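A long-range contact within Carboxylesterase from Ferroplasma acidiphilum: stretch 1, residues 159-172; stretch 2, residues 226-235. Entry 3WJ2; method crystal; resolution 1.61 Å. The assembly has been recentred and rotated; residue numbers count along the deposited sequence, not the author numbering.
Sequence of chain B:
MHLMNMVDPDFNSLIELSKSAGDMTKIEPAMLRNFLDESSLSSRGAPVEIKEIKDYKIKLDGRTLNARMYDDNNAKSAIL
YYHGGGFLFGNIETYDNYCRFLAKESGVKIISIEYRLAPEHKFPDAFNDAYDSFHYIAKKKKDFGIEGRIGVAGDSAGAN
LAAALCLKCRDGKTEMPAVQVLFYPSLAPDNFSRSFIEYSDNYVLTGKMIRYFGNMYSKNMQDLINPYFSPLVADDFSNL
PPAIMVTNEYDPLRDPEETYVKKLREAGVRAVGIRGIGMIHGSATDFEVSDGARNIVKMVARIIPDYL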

# COMPACT_ATOMS: atom_id res chain seq x y z
N ALA B 159 0.05 15.73 -20.06
CA ALA B 159 0.33 14.26 -20.28
C ALA B 159 -0.99 13.54 -20.56
O ALA B 159 -0.91 12.50 -21.27
CB ALA B 159 1.09 13.65 -19.10
N ASN B 160 -2.10 14.01 -20.01
CA ASN B 160 -3.42 13.41 -20.42
C ASN B 160 -3.59 13.61 -21.91
O ASN B 160 -3.93 12.71 -22.67
CB ASN B 160 -4.52 14.05 -19.66
CG ASN B 160 -5.86 13.78 -20.27
OD1 ASN B 160 -6.29 14.41 -21.19
ND2 ASN B 160 -6.60 12.91 -19.63
N LEU B 161 -3.30 14.85 -22.40
CA LEU B 161 -3.49 15.14 -23.85
C LEU B 161 -2.58 14.24 -24.74
O LEU B 161 -3.00 13.76 -25.78
CB LEU B 161 -3.14 16.64 -24.17
CG LEU B 161 -4.07 17.51 -23.43
CD1 LEU B 161 -3.63 19.04 -23.71
CD2 LEU B 161 -5.57 17.39 -23.77
N ALA B 162 -1.31 14.02 -24.27
CA ALA B 162 -0.36 13.23 -24.96
C ALA B 162 -0.89 11.74 -25.04
O ALA B 162 -0.88 11.20 -26.13
CB ALA B 162 0.95 13.27 -24.32
N ALA B 163 -1.38 11.24 -23.92
CA ALA B 163 -1.82 9.82 -23.89
C ALA B 163 -3.06 9.79 -24.77
O ALA B 163 -3.21 8.82 -25.54
CB ALA B 163 -2.18 9.42 -22.49
N ALA B 164 -3.99 10.72 -24.66
CA ALA B 164 -5.27 10.65 -25.40
C ALA B 164 -5.09 10.78 -26.89
O ALA B 164 -5.77 10.10 -27.65
CB ALA B 164 -6.16 11.73 -24.88
N LEU B 165 -4.16 11.64 -27.32
CA LEU B 165 -4.03 11.85 -28.77
C LEU B 165 -3.49 10.53 -29.35
O LEU B 165 -3.88 10.19 -30.49
CB LEU B 165 -3.18 13.09 -29.15
CG LEU B 165 -1.67 12.95 -28.96
CD1 LEU B 165 -1.05 12.46 -30.24
CD2 LEU B 165 -1.11 14.38 -28.73
N CYS B 166 -2.64 9.78 -28.61
CA CYS B 166 -2.10 8.50 -29.12
C CYS B 166 -3.25 7.54 -29.32
O CYS B 166 -3.28 6.86 -30.36
CB CYS B 166 -1.10 7.89 -28.19
SG CYS B 166 0.45 8.92 -28.21
N LEU B 167 -4.18 7.52 -28.40
CA LEU B 167 -5.34 6.60 -28.53
C LEU B 167 -6.12 6.95 -29.79
O LEU B 167 -6.58 6.07 -30.54
CB LEU B 167 -6.31 6.80 -27.36
CG LEU B 167 -5.92 6.02 -26.13
CD1 LEU B 167 -6.81 6.41 -24.99
CD2 LEU B 167 -6.13 4.39 -26.38
N LYS B 168 -6.32 8.24 -30.07
CA LYS B 168 -7.10 8.59 -31.29
C LYS B 168 -6.31 8.27 -32.58
O LYS B 168 -6.92 7.84 -33.63
CB LYS B 168 -7.50 10.10 -31.24
CG LYS B 168 -8.35 10.46 -32.50
CD LYS B 168 -8.98 11.84 -32.45
CE LYS B 168 -9.47 12.19 -33.94
NZ LYS B 168 -10.32 13.48 -33.69
N CYS B 169 -5.00 8.47 -32.60
CA CYS B 169 -4.14 8.05 -33.75
C CYS B 169 -4.33 6.56 -33.95
O CYS B 169 -4.55 6.15 -35.13
CB CYS B 169 -2.63 8.32 -33.50
SG CYS B 169 -2.23 10.09 -33.46
N ARG B 170 -4.41 5.83 -32.85
CA ARG B 170 -4.49 4.34 -32.99
C ARG B 170 -5.85 4.02 -33.57
O ARG B 170 -5.95 3.20 -34.60
CB ARG B 170 -4.22 3.73 -31.59
CG ARG B 170 -4.00 2.17 -31.55
CD ARG B 170 -5.33 1.45 -31.71
NE ARG B 170 -6.42 1.90 -30.81
CZ ARG B 170 -6.50 1.64 -29.50
NH1 ARG B 170 -5.53 0.91 -28.91
NH2 ARG B 170 -7.52 2.09 -28.79
N ASP B 171 -6.87 4.65 -33.01
CA ASP B 171 -8.27 4.35 -33.45
C ASP B 171 -8.46 4.69 -34.91
O ASP B 171 -9.14 3.90 -35.65
CB ASP B 171 -9.24 5.13 -32.60
CG ASP B 171 -9.27 4.64 -31.17
OD1 ASP B 171 -8.86 3.49 -30.90
OD2 ASP B 171 -9.82 5.36 -30.30
N GLY B 172 -7.90 5.79 -35.36
CA GLY B 172 -8.10 6.24 -36.76
C GLY B 172 -7.15 5.64 -37.77
O GLY B 172 -7.23 6.05 -38.93
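Stretch 2 (226-235) NPYFSPLVAD

Two direct hydrogen bonds fix stretch 2 on the helix of stretch 1, and they lie about three helical turns apart. At one end, the hydroxyl OH of Tyr228 donates to OD2 of Asp171 at 2.6 Å, a short bond to a charged acceptor. The other carboxylate oxygen is engaged within the helix, where Asp171 OD1 accepts from Arg170 NE and from Arg170 NH2, each at 2.9 Å, in a salt bridge. At the other end, Asn160 ND2 donates to the backbone O of Phe229 at 3.0 Å, with an angle of 171° at the hydrogen, so the bond is nearly linear. Asn160 OD1 and Tyr228 O, 4.5 Å apart, are both acceptors and need a donor between them; one water supplies it, donating to Asn160 OD1 at 2.8 Å and to Tyr228 O at 2.9 Å.

Stretch 2 has no alpha-helix or strand; apart from a 3-10 segment at 231-233 it is loop or turn, with helical phi/psi but no regular bonds at 227-229. It takes no single direction along the helix: contacts centre on Ala164 and Lys168 at Tyr228, go back to Asn160 at Phe229, then come forward through Pro231 to Leu167 at Ala234. The backbones come closest where Ala164 CA lies 4.9 Å from Tyr228 CA; Ala164 CB points toward stretch 2 and lies 3.4 Å from Tyr228 O.

The CA-to-CB bond of Tyr228 points sideways, but with chi1 in m the ring extends along the helix and its hydroxyl ends beside Asp171. Lys168 CB covers one ring face, 3.9 Å from the ring centroid and 25° off the normal, a CH-pi contact, while Leu167 CB meets the edge at 4.0 Å from Tyr228 CE1. Tyr228 accordingly loses the largest area to the other stretch, 125 Å² of the 464 Å² total.

Pro231 packs against successive helical turns: its CG is 4.1 Å from Ala164 CB and 4.2 Å from Ala163 CB, and its CB is 3.7 Å from Leu167 CD1. Leu167 CD2 extends the apolar patch to Ala234 CB at 4.0 Å.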

# COMPACT_ATOMS: atom_id res chain seq x y z
N ASN B 226 -15.75 9.08 -22.69
CA ASN B 226 -14.95 9.41 -23.73
C ASN B 226 -13.51 9.09 -23.31
O ASN B 226 -12.92 9.80 -22.43
CB ASN B 226 -15.10 10.89 -23.99
CG ASN B 226 -14.77 11.22 -25.35
OD1 ASN B 226 -15.50 12.04 -25.96
ND2 ASN B 226 -13.75 10.63 -25.93
N PRO B 227 -12.98 8.09 -23.97
CA PRO B 227 -11.58 7.74 -23.77
C PRO B 227 -10.66 8.88 -24.12
O PRO B 227 -9.51 8.82 -23.69
CB PRO B 227 -11.32 6.62 -24.75
CG PRO B 227 -12.67 6.07 -25.12
CD PRO B 227 -13.58 7.23 -25.05
N TYR B 228 -11.09 9.84 -24.91
CA TYR B 228 -10.16 10.98 -25.23
C TYR B 228 -10.17 12.02 -24.15
O TYR B 228 -9.31 12.93 -24.15
CB TYR B 228 -10.57 11.62 -26.57
CG TYR B 228 -10.50 10.59 -27.76
CD1 TYR B 228 -9.74 9.39 -27.65
CD2 TYR B 228 -11.24 10.80 -28.95
CE1 TYR B 228 -9.70 8.45 -28.70
CE2 TYR B 228 -11.15 9.89 -29.99
CZ TYR B 228 -10.42 8.75 -29.87
OH TYR B 228 -10.46 7.85 -30.93
N PHE B 229 -11.11 11.93 -23.19
CA PHE B 229 -11.08 12.75 -21.98
C PHE B 229 -10.34 11.95 -20.90
O PHE B 229 -9.51 12.48 -20.18
CB PHE B 229 -12.52 13.08 -21.43
CG PHE B 229 -12.54 14.00 -20.21
CD1 PHE B 229 -12.95 15.29 -20.34
CD2 PHE B 229 -11.97 13.61 -18.95
CE1 PHE B 229 -13.00 16.19 -19.22
CE2 PHE B 229 -12.01 14.50 -17.83
CZ PHE B 229 -12.51 15.83 -18.00
N SER B 230 -10.66 10.64 -20.78
CA SER B 230 -10.06 9.79 -19.74
C SER B 230 -9.56 8.52 -20.43
O SER B 230 -10.35 7.56 -20.67
CB SER B 230 -11.04 9.33 -18.58
OG SER B 230 -11.50 10.46 -17.76
N PRO B 231 -8.31 8.39 -20.79
CA PRO B 231 -7.76 7.25 -21.51
C PRO B 231 -8.01 5.92 -20.80
O PRO B 231 -8.02 4.87 -21.46
CB PRO B 231 -6.23 7.56 -21.57
CG PRO B 231 -6.26 9.08 -21.73
CD PRO B 231 -7.39 9.55 -20.76
N LEU B 232 -8.18 5.94 -19.47
CA LEU B 232 -8.37 4.68 -18.78
C LEU B 232 -9.72 4.09 -19.15
O LEU B 232 -9.92 2.93 -18.81
CB LEU B 232 -8.23 4.86 -17.24
CG LEU B 232 -6.78 4.64 -16.90
CD1 LEU B 232 -6.53 5.19 -15.43
CD2 LEU B 232 -6.34 3.12 -16.95
N VAL B 233 -10.61 4.83 -19.79
CA VAL B 233 -11.91 4.21 -20.20
C VAL B 233 -11.81 3.49 -21.53
O VAL B 233 -12.84 2.88 -21.95
CB VAL B 233 -13.10 5.21 -20.03
CG1 VAL B 233 -13.16 5.78 -18.60
CG2 VAL B 233 -13.06 6.24 -21.00
N ALA B 234 -10.67 3.55 -22.27
CA ALA B 234 -10.46 2.83 -23.55
C ALA B 234 -10.66 1.34 -23.29
O ALA B 234 -10.42 0.85 -22.20
CB ALA B 234 -9.08 3.04 -24.11
N ASP B 235 -11.14 0.66 -24.29
CA ASP B 235 -11.30 -0.78 -24.04
C ASP B 235 -10.14 -1.60 -24.63
O ASP B 235 -10.08 -2.82 -24.42
CB ASP B 235 -12.72 -1.24 -24.46
CG ASP B 235 -13.04 -0.89 -25.88
OD1 ASP B 235 -12.08 -0.82 -26.70
OD2 ASP B 235 -14.26 -0.67 -26.17
O HOH W 1 -8.38 15.35 -22.77